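Local coordinates for protein phosphoribosylaminoimidazole-succinocarboxamide synthase (PDB 3U55) that catalyses the ATP-dependent joining of L-aspartate to the carboxylate of 5-amino-1-(5-phosphoribosyl)imidazole-4-carboxylate, giving SAICAR in de novo purine biosynthesis, at residues A31-F42 with K210-I221; D84-V92 with I141-I149. All coordinates share one frame; numbering follows the deposited sequence.

Interaction 1. Residues A31-F42 with K210-I221. With SO4 (sulfate ion), chain C.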
loop_
_atom_site.group_PDB
_atom_site.type_symbol
_atom_site.label_atom_id
_atom_site.label_comp_id
_atom_site.label_asym_id
_atom_site.label_seq_id
_atom_site.Cartn_x
_atom_site.Cartn_y
_atom_site.Cartn_z
ATOM N N ALA A 31 28.219 -2.849 0.207
ATOM C CA ALA A 31 27.038 -2.272 -0.418
ATOM C C ALA A 31 26.242 -3.343 -1.150
ATOM O O ALA A 31 26.811 -4.184 -1.853
ATOM C CB ALA A 31 27.430 -1.141 -1.369
ATOM N N THR A 32 24.923 -3.316 -0.961
ATOM C CA THR A 32 24.019 -4.246 -1.642
ATOM C C THR A 32 22.912 -3.475 -2.337
ATOM O O THR A 32 22.480 -2.430 -1.859
ATOM C CB THR A 32 23.364 -5.272 -0.678
ATOM O OG1 THR A 32 22.755 -4.588 0.425
ATOM C CG2 THR A 32 24.386 -6.277 -0.160
ATOM N N ALA A 33 22.454 -3.995 -3.471
ATOM C CA ALA A 33 21.357 -3.379 -4.202
ATOM C C ALA A 33 20.515 -4.441 -4.885
ATOM O O ALA A 33 20.929 -5.597 -4.992
ATOM C CB ALA A 33 21.881 -2.373 -5.221
ATOM N N PHE A 34 19.331 -4.031 -5.334
ATOM C CA PHE A 34 18.410 -4.885 -6.084
ATOM C C PHE A 34 18.204 -6.248 -5.423
ATOM O O PHE A 34 18.424 -7.294 -6.041
ATOM C CB PHE A 34 18.871 -5.039 -7.541
ATOM C CG PHE A 34 19.183 -3.733 -8.227
ATOM C CD1 PHE A 34 18.216 -2.737 -8.342
ATOM C CD2 PHE A 34 20.442 -3.509 -8.775
ATOM C CE1 PHE A 34 18.502 -1.535 -8.979
ATOM C CE2 PHE A 34 20.736 -2.311 -9.420
ATOM C CZ PHE A 34 19.765 -1.323 -9.523
ATOM N N ASP A 35 17.797 -6.208 -4.155
ATOM C CA ASP A 35 17.479 -7.402 -3.369
ATOM C C ASP A 35 18.644 -8.401 -3.303
ATOM O O ASP A 35 18.450 -9.610 -3.468
ATOM C CB ASP A 35 16.204 -8.071 -3.908
ATOM C CG ASP A 35 15.387 -8.740 -2.819
ATOM O OD1 ASP A 35 14.999 -8.046 -1.854
ATOM O OD2 ASP A 35 15.120 -9.956 -2.938
ATOM N N GLY A 36 19.851 -7.884 -3.076
ATOM C CA GLY A 36 21.033 -8.723 -2.878
ATOM C C GLY A 36 21.796 -9.144 -4.122
ATOM O O GLY A 36 22.896 -9.695 -4.019
ATOM N N THR A 37 21.224 -8.885 -5.296
ATOM C CA THR A 37 21.820 -9.336 -6.558
ATOM C C THR A 37 23.064 -8.541 -6.963
ATOM O O THR A 37 23.945 -9.072 -7.645
ATOM C CB THR A 37 20.797 -9.332 -7.714
ATOM O OG1 THR A 37 20.277 -8.010 -7.891
ATOM C CG2 THR A 37 19.650 -10.296 -7.420
ATOM N N LYS A 38 23.127 -7.274 -6.552
ATOM C CA LYS A 38 24.295 -6.434 -6.817
ATOM C C LYS A 38 25.078 -6.187 -5.530
ATOM O O LYS A 38 24.524 -5.704 -4.544
ATOM C CB LYS A 38 23.889 -5.105 -7.465
ATOM C CG LYS A 38 25.057 -4.332 -8.053
ATOM C CD LYS A 38 24.603 -3.100 -8.817
ATOM C CE LYS A 38 25.798 -2.380 -9.427
ATOM N NZ LYS A 38 25.373 -1.322 -10.388
ATOM N N LYS A 39 26.364 -6.527 -5.547
ATOM C CA LYS A 39 27.223 -6.394 -4.370
ATOM C C LYS A 39 28.573 -5.790 -4.724
ATOM O O LYS A 39 29.128 -6.063 -5.792
ATOM C CB LYS A 39 27.452 -7.756 -3.700
ATOM C CG LYS A 39 26.246 -8.348 -2.995
ATOM C CD LYS A 39 26.619 -9.652 -2.301
ATOM C CE LYS A 39 25.390 -10.356 -1.745
ATOM N NZ LYS A 39 25.717 -11.705 -1.212
ATOM N N ALA A 40 29.090 -4.969 -3.815
ATOM C CA ALA A 40 30.433 -4.398 -3.923
ATOM C C ALA A 40 30.883 -3.860 -2.565
ATOM O O ALA A 40 30.061 -3.655 -1.667
ATOM C CB ALA A 40 30.473 -3.292 -4.976
ATOM N N ARG A 41 32.186 -3.644 -2.422
ATOM C CA ARG A 41 32.750 -3.038 -1.218
ATOM C C ARG A 41 33.407 -1.711 -1.563
ATOM O O ARG A 41 34.204 -1.629 -2.503
ATOM C CB ARG A 41 33.782 -3.965 -0.573
ATOM C CG ARG A 41 33.232 -5.303 -0.095
ATOM C CD ARG A 41 34.296 -6.117 0.644
ATOM N NE ARG A 41 34.553 -5.603 1.990
ATOM C CZ ARG A 41 35.555 -4.789 2.318
ATOM N NH1 ARG A 41 36.421 -4.375 1.400
ATOM N NH2 ARG A 41 35.690 -4.383 3.573
ATOM N N PHE A 42 33.076 -0.673 -0.799
ATOM C CA PHE A 42 33.614 0.661 -1.045
ATOM C C PHE A 42 34.396 1.150 0.163
ATOM O O PHE A 42 33.817 1.422 1.220
ATOM C CB PHE A 42 32.488 1.642 -1.385
ATOM C CG PHE A 42 31.774 1.322 -2.664
ATOM C CD1 PHE A 42 32.288 1.747 -3.886
ATOM C CD2 PHE A 42 30.584 0.602 -2.650
ATOM C CE1 PHE A 42 31.628 1.459 -5.077
ATOM C CE2 PHE A 42 29.918 0.304 -3.835
ATOM C CZ PHE A 42 30.440 0.733 -5.052
ATOM N N LYS A 210 23.250 6.418 -2.791
ATOM C CA LYS A 210 23.371 5.030 -3.226
ATOM C C LYS A 210 22.974 4.767 -4.694
ATOM O O LYS A 210 23.373 3.753 -5.262
ATOM C CB LYS A 210 22.571 4.130 -2.281
ATOM C CG LYS A 210 22.975 2.664 -2.299
ATOM C CD LYS A 210 22.072 1.883 -1.362
ATOM C CE LYS A 210 22.397 0.419 -1.374
ATOM N NZ LYS A 210 21.476 -0.366 -0.495
ATOM N N ASP A 211 22.201 5.667 -5.305
ATOM C CA ASP A 211 21.821 5.520 -6.725
ATOM C C ASP A 211 23.036 5.554 -7.664
ATOM O O ASP A 211 22.983 5.033 -8.781
ATOM C CB ASP A 211 20.792 6.574 -7.152
ATOM C CG ASP A 211 19.355 6.184 -6.799
ATOM O OD1 ASP A 211 19.084 5.000 -6.502
ATOM O OD2 ASP A 211 18.482 7.072 -6.850
ATOM N N VAL A 212 24.121 6.168 -7.200
ATOM C CA VAL A 212 25.396 6.184 -7.921
ATOM C C VAL A 212 25.935 4.755 -8.061
ATOM O O VAL A 212 26.495 4.398 -9.097
ATOM C CB VAL A 212 26.412 7.121 -7.218
ATOM C CG1 VAL A 212 27.832 6.937 -7.764
ATOM C CG2 VAL A 212 25.974 8.569 -7.379
ATOM N N PHE A 213 25.740 3.946 -7.019
ATOM C CA PHE A 213 26.071 2.520 -7.048
ATOM C C PHE A 213 25.008 1.694 -7.772
ATOM O O PHE A 213 25.350 0.849 -8.598
ATOM C CB PHE A 213 26.296 1.992 -5.627
ATOM C CG PHE A 213 26.304 0.487 -5.518
ATOM C CD1 PHE A 213 27.279 -0.277 -6.164
ATOM C CD2 PHE A 213 25.341 -0.166 -4.757
ATOM C CE1 PHE A 213 27.284 -1.666 -6.057
ATOM C CE2 PHE A 213 25.341 -1.557 -4.637
ATOM C CZ PHE A 213 26.315 -2.307 -5.289
ATOM N N ARG A 214 23.732 1.942 -7.468
ATOM C CA ARG A 214 22.621 1.233 -8.115
ATOM C C ARG A 214 22.698 1.312 -9.641
ATOM O O ARG A 214 22.498 0.307 -10.331
ATOM C CB ARG A 214 21.259 1.766 -7.645
ATOM C CG ARG A 214 20.830 1.324 -6.253
ATOM C CD ARG A 214 19.371 1.685 -5.989
ATOM N NE ARG A 214 19.016 1.496 -4.584
ATOM C CZ ARG A 214 18.887 2.476 -3.691
ATOM N NH1 ARG A 214 18.571 2.181 -2.438
ATOM N NH2 ARG A 214 19.069 3.747 -4.039
ATOM N N PHE A 215 22.992 2.501 -10.162
ATOM C CA PHE A 215 22.930 2.721 -11.610
ATOM C C PHE A 215 24.245 3.157 -12.260
ATOM O O PHE A 215 24.242 3.700 -13.370
ATOM C CB PHE A 215 21.792 3.694 -11.940
ATOM C CG PHE A 215 20.454 3.244 -11.425
ATOM C CD1 PHE A 215 19.822 2.128 -11.971
ATOM C CD2 PHE A 215 19.830 3.927 -10.385
ATOM C CE1 PHE A 215 18.586 1.703 -11.489
ATOM C CE2 PHE A 215 18.595 3.508 -9.897
ATOM C CZ PHE A 215 17.973 2.394 -10.451
ATOM N N ASP A 216 25.357 2.896 -11.573
ATOM C CA ASP A 216 26.706 3.212 -12.063
ATOM C C ASP A 216 26.807 4.640 -12.618
ATOM O O ASP A 216 27.210 4.854 -13.767
ATOM C CB ASP A 216 27.173 2.176 -13.100
ATOM C CG ASP A 216 27.144 0.748 -12.566
ATOM O OD1 ASP A 216 27.258 0.543 -11.336
ATOM O OD2 ASP A 216 27.009 -0.180 -13.387
ATOM N N LYS A 217 26.435 5.608 -11.787
ATOM C CA LYS A 217 26.396 7.009 -12.199
ATOM C C LYS A 217 27.742 7.688 -12.007
ATOM O O LYS A 217 27.935 8.831 -12.430
ATOM C CB LYS A 217 25.315 7.766 -11.426
ATOM C CG LYS A 217 23.903 7.290 -11.702
ATOM C CD LYS A 217 22.906 8.107 -10.904
ATOM C CE LYS A 217 21.491 7.815 -11.338
ATOM N NZ LYS A 217 20.603 8.948 -10.978
ATOM N N GLY A 218 28.668 6.975 -11.370
ATOM C CA GLY A 218 29.990 7.498 -11.069
ATOM C C GLY A 218 30.626 6.801 -9.884
ATOM O O GLY A 218 30.297 5.658 -9.570
ATOM N N ASP A 219 31.536 7.508 -9.224
ATOM C CA ASP A 219 32.293 6.970 -8.104
ATOM C C ASP A 219 31.498 7.186 -6.816
ATOM O O ASP A 219 31.299 8.334 -6.390
ATOM C CB ASP A 219 33.652 7.673 -8.033
ATOM C CG ASP A 219 34.607 7.023 -7.049
ATOM O OD1 ASP A 219 34.396 7.142 -5.823
ATOM O OD2 ASP A 219 35.596 6.416 -7.508
ATOM N N LEU A 220 31.040 6.085 -6.214
ATOM C CA LEU A 220 30.237 6.149 -4.987
ATOM C C LEU A 220 30.945 6.899 -3.860
ATOM O O LEU A 220 30.350 7.771 -3.222
ATOM C CB LEU A 220 29.808 4.751 -4.505
ATOM C CG LEU A 220 29.020 4.725 -3.175
ATOM C CD1 LEU A 220 27.824 3.800 -3.227
ATOM C CD2 LEU A 220 29.894 4.402 -1.960
ATOM N N ILE A 221 32.205 6.547 -3.612
ATOM C CA ILE A 221 32.963 7.164 -2.527
ATOM C C ILE A 221 33.080 8.680 -2.724
ATOM O O ILE A 221 32.888 9.450 -1.782
ATOM C CB ILE A 221 34.347 6.484 -2.327
ATOM C CG1 ILE A 221 34.178 5.127 -1.629
ATOM C CG2 ILE A 221 35.308 7.387 -1.547
ATOM C CD1 ILE A 221 33.486 5.191 -0.254
HETATM S S SO4 C . 18.174 -1.573 -2.490
HETATM O O1 SO4 C . 19.378 -0.782 -2.260
HETATM O O2 SO4 C . 18.367 -2.904 -1.927
HETATM O O3 SO4 C . 17.046 -0.916 -1.835
HETATM O O4 SO4 C . 17.931 -1.679 -3.928
HETATM O O HOH W 1 24.277 -0.841 1.026
HETATM O O HOH W 2 27.464 -2.542 -12.414
#
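The ring of F213 is held against the hairpin of strands 30-33 and 38-41. A31 CB sits over one face, off centre, 3.9 Å from F213 CE2, while A33 CB and A40 CB touch F213 CE2 and CE1 respectively. F42 turns its edge to the F213 face in an offset edge-to-face pair, planes at 79°, with F42 CZ 3.5 Å from F213 CD1; L220 CB covers one face of the F42 ring, and I221 CD1 rests on F42 CB. K38, its CG anti to the backbone N (chi1 -167°) and its chain fully extended, runs antiparallel to the F213 side chain, CG against F213 CZ. K38 NZ thereby reaches F213 O at 2.8 Å, almost in line with the carbonyl bond, and D216 OD1 at 2.8 Å in a salt bridge that meets the carboxylate from above its plane. A water linking K38 NZ to D216 OD2 closes this link a second time. At the turn, the edge of F34 points to the face of F215 in an offset edge-to-face pair.

A sulfate lies where the hairpin and helix 211-214 meet. Its O1 accepts from K210 NZ at 2.8 Å and from R214 NE and NH1, and its O4 from F34 N at 3.1 Å. D211 OD1 takes R214 NH2 at 2.8 Å, near the guanidinium plane, and D211 is itself paired with R198; this second shell probably fixes the turn of the guanidinium. Two cationic side chains and a backbone N-H thus make a site suited to an anion, although the sulfate probably came from the crystallisation liquor.

Interaction 2. Residues D84-V92 with I141-I149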
loop_
_atom_site.group_PDB
_atom_site.type_symbol
_atom_site.label_atom_id
_atom_site.label_comp_id
_atom_site.label_asym_id
_atom_site.label_seq_id
_atom_site.Cartn_x
_atom_site.Cartn_y
_atom_site.Cartn_z
ATOM N N ASP A 84 12.500 -2.234 21.276
ATOM C CA ASP A 84 11.615 -3.208 20.662
ATOM C C ASP A 84 11.262 -2.645 19.288
ATOM O O ASP A 84 10.482 -1.697 19.179
ATOM C CB ASP A 84 10.351 -3.409 21.506
ATOM C CG ASP A 84 10.607 -4.242 22.759
ATOM O OD1 ASP A 84 11.602 -5.000 22.797
ATOM O OD2 ASP A 84 9.801 -4.142 23.707
ATOM N N MET A 85 11.860 -3.222 18.252
ATOM C CA MET A 85 11.771 -2.657 16.910
ATOM C C MET A 85 10.438 -2.938 16.240
ATOM O O MET A 85 9.907 -4.040 16.332
ATOM C CB MET A 85 12.922 -3.166 16.031
ATOM C CG MET A 85 14.312 -2.642 16.419
ATOM S SD MET A 85 14.529 -0.847 16.281
ATOM C CE MET A 85 14.367 -0.643 14.498
ATOM N N TYR A 86 9.894 -1.932 15.558
ATOM C CA TYR A 86 8.760 -2.163 14.664
ATOM C C TYR A 86 9.271 -2.818 13.383
ATOM O O TYR A 86 10.326 -2.424 12.871
ATOM C CB TYR A 86 8.061 -0.852 14.299
ATOM C CG TYR A 86 7.313 -0.199 15.435
ATOM C CD1 TYR A 86 6.070 -0.683 15.845
ATOM C CD2 TYR A 86 7.845 0.906 16.099
ATOM C CE1 TYR A 86 5.373 -0.087 16.887
ATOM C CE2 TYR A 86 7.159 1.511 17.145
ATOM C CZ TYR A 86 5.924 1.015 17.530
ATOM O OH TYR A 86 5.239 1.620 18.564
ATOM N N PRO A 87 8.515 -3.796 12.845
ATOM C CA PRO A 87 8.900 -4.441 11.593
ATOM C C PRO A 87 8.515 -3.566 10.393
ATOM O O PRO A 87 7.826 -4.030 9.486
ATOM C CB PRO A 87 8.089 -5.744 11.606
ATOM C CG PRO A 87 6.884 -5.433 12.396
ATOM C CD PRO A 87 7.276 -4.370 13.409
ATOM N N LEU A 88 8.961 -2.309 10.409
ATOM C CA LEU A 88 8.588 -1.337 9.381
ATOM C C LEU A 88 9.783 -0.644 8.764
ATOM O O LEU A 88 10.785 -0.396 9.432
ATOM C CB LEU A 88 7.670 -0.249 9.956
ATOM C CG LEU A 88 6.330 -0.618 10.597
ATOM C CD1 LEU A 88 5.724 0.616 11.284
ATOM C CD2 LEU A 88 5.366 -1.209 9.567
ATOM N N GLU A 89 9.653 -0.325 7.478
ATOM C CA GLU A 89 10.472 0.696 6.849
ATOM C C GLU A 89 9.520 1.827 6.461
ATOM O O GLU A 89 8.511 1.594 5.802
ATOM C CB GLU A 89 11.215 0.133 5.636
ATOM C CG GLU A 89 12.340 -0.828 6.035
ATOM C CD GLU A 89 12.969 -1.559 4.856
ATOM O OE1 GLU A 89 13.807 -2.451 5.107
ATOM O OE2 GLU A 89 12.631 -1.251 3.690
ATOM N N VAL A 90 9.826 3.035 6.920
ATOM C CA VAL A 90 8.949 4.187 6.707
ATOM C C VAL A 90 9.643 5.104 5.717
ATOM O O VAL A 90 10.722 5.628 5.996
ATOM C CB VAL A 90 8.646 4.924 8.029
ATOM C CG1 VAL A 90 7.682 6.100 7.809
ATOM C CG2 VAL A 90 8.061 3.951 9.056
ATOM N N VAL A 91 9.032 5.271 4.552
ATOM C CA VAL A 91 9.648 6.052 3.484
ATOM C C VAL A 91 8.904 7.385 3.293
ATOM O O VAL A 91 7.690 7.394 3.086
ATOM C CB VAL A 91 9.686 5.237 2.165
ATOM C CG1 VAL A 91 10.322 6.051 1.055
ATOM C CG2 VAL A 91 10.427 3.893 2.373
ATOM N N VAL A 92 9.632 8.497 3.369
ATOM C CA VAL A 92 9.057 9.819 3.099
ATOM C C VAL A 92 9.605 10.308 1.764
ATOM O O VAL A 92 10.801 10.237 1.536
ATOM C CB VAL A 92 9.374 10.848 4.224
ATOM C CG1 VAL A 92 8.685 12.194 3.951
ATOM C CG2 VAL A 92 8.914 10.336 5.574
ATOM N N ILE A 141 0.328 -3.314 15.381
ATOM C CA ILE A 141 0.627 -1.891 15.482
ATOM C C ILE A 141 -0.660 -1.059 15.423
ATOM O O ILE A 141 -1.335 -1.009 14.388
ATOM C CB ILE A 141 1.600 -1.424 14.364
ATOM C CG1 ILE A 141 2.835 -2.338 14.298
ATOM C CG2 ILE A 141 2.006 0.024 14.599
ATOM C CD1 ILE A 141 3.704 -2.138 13.054
ATOM N N SER A 142 -0.978 -0.391 16.530
ATOM C CA SER A 142 -2.230 0.350 16.657
ATOM C C SER A 142 -2.243 1.565 15.739
ATOM O O SER A 142 -1.189 2.063 15.329
ATOM C CB SER A 142 -2.460 0.786 18.110
ATOM O OG SER A 142 -1.592 1.854 18.466
ATOM N N LEU A 143 -3.440 2.050 15.423
ATOM C CA LEU A 143 -3.553 3.245 14.595
ATOM C C LEU A 143 -2.893 4.467 15.250
ATOM O O LEU A 143 -2.304 5.295 14.555
ATOM C CB LEU A 143 -5.013 3.524 14.248
ATOM C CG LEU A 143 -5.323 4.656 13.267
ATOM C CD1 LEU A 143 -4.629 4.431 11.915
ATOM C CD2 LEU A 143 -6.831 4.789 13.097
ATOM N N ASP A 144 -2.993 4.581 16.579
ATOM C CA ASP A 144 -2.312 5.661 17.305
ATOM C C ASP A 144 -0.793 5.584 17.128
ATOM O O ASP A 144 -0.129 6.611 16.936
ATOM C CB ASP A 144 -2.679 5.658 18.805
ATOM C CG ASP A 144 -2.048 6.824 19.568
ATOM O OD1 ASP A 144 -2.395 7.993 19.286
ATOM O OD2 ASP A 144 -1.202 6.576 20.453
ATOM N N GLU A 145 -0.242 4.374 17.184
ATOM C CA GLU A 145 1.195 4.189 16.951
ATOM C C GLU A 145 1.581 4.579 15.528
ATOM O O GLU A 145 2.580 5.271 15.314
ATOM C CB GLU A 145 1.610 2.748 17.213
ATOM C CG GLU A 145 1.760 2.409 18.687
ATOM C CD GLU A 145 1.870 0.917 18.902
ATOM O OE1 GLU A 145 0.840 0.223 18.788
ATOM O OE2 GLU A 145 2.982 0.437 19.182
ATOM N N ILE A 146 0.786 4.136 14.560
ATOM C CA ILE A 146 1.030 4.504 13.163
ATOM C C ILE A 146 0.991 6.018 12.967
ATOM O O ILE A 146 1.871 6.581 12.322
ATOM C CB ILE A 146 0.062 3.794 12.202
ATOM C CG1 ILE A 146 0.415 2.307 12.122
ATOM C CG2 ILE A 146 0.131 4.431 10.795
ATOM C CD1 ILE A 146 1.802 2.006 11.515
ATOM N N LYS A 147 -0.020 6.676 13.535
ATOM C CA LYS A 147 -0.134 8.132 13.437
ATOM C C LYS A 147 1.071 8.847 14.044
ATOM O O LYS A 147 1.609 9.784 13.435
ATOM C CB LYS A 147 -1.432 8.636 14.071
ATOM C CG LYS A 147 -2.659 8.460 13.182
ATOM C CD LYS A 147 -3.940 8.747 13.954
ATOM C CE LYS A 147 -5.168 8.624 13.061
ATOM N NZ LYS A 147 -6.425 8.647 13.865
ATOM N N LYS A 148 1.503 8.396 15.223
ATOM C CA LYS A 148 2.700 8.947 15.874
ATOM C C LYS A 148 3.949 8.771 15.014
ATOM O O LYS A 148 4.759 9.697 14.880
ATOM C CB LYS A 148 2.922 8.321 17.256
ATOM C CG LYS A 148 2.014 8.868 18.356
ATOM C CD LYS A 148 2.273 8.159 19.685
ATOM C CE LYS A 148 1.703 8.951 20.866
ATOM N NZ LYS A 148 0.249 9.253 20.702
ATOM N N ILE A 149 4.094 7.582 14.433
ATOM C CA ILE A 149 5.222 7.271 13.549
ATOM C C ILE A 149 5.268 8.208 12.332
ATOM O O ILE A 149 6.322 8.764 12.021
ATOM C CB ILE A 149 5.204 5.780 13.106
ATOM C CG1 ILE A 149 5.640 4.875 14.271
ATOM C CG2 ILE A 149 6.105 5.557 11.889
ATOM C CD1 ILE A 149 5.226 3.399 14.105
#
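The hydroxyl of Y86 makes the polar link: Y86 OH donates to E145 OE2 at 2.6 Å, meeting it on the anti side, slightly out of the carboxylate plane, with ring and carboxylate turned 62° apart. The other oxygen, E145 OE1, is gripped by S142 N at 3.0 Å and by S142 OG at 2.9 Å, while E145 N donates back to S142 OG. This capping box at the start of helix 143-165 holds the carboxylate that receives the tyrosine, and K180 forms a salt bridge with E145 OE2. An alanine in place of E145 would probably leave the Y86 hydroxyl and K180 without their shared acceptor and deprive the helix start of half its capping box.

Apolar contacts fill the rest. I149 CD1 stands over the centre of one Y86 face, a CH-pi contact 4.1 Å from the centroid. I141, its chain extended to CD1 (chi2 168°), meets L88 CD1 tip to tip at 3.8 Å through that CD1 and also touches the Y86 ring. Further along, V90 CG2 meets I149 CG2 at 3.8 Å.

Strand 88-92 and helix segment 143-149 run at 43°, their axes 11.6 Å apart, as a helix laid across a sheet. In that antiparallel sheet, strand 84-93 lies between strands 111-121 and 169-180; I149 also touches F178, and I146 packs on L119 and on helix 133-138.

Interactions 1 and 2 lie on opposite sides of the chain's centre, their own centres 28 Å apart and their nearest atoms about 9 Å from each other without touching. Along the sequence, interaction 2 is nested inside the long loop that interaction 1 closes, and all four segments belong to the SAICAR synthetase domain. Their chemistry differs: 31-42 with 210-221 is partly buried and borders a sulfate, with a second sulfate about 5 Å from the side chain of R214, whereas 84-92 with 141-149 is a buried join of helix to sheet. Two sulfates near R214, though probably from the crystallisation liquor, are consistent with an anion-binding pocket at interaction 1, perhaps for a phosphate-bearing substrate.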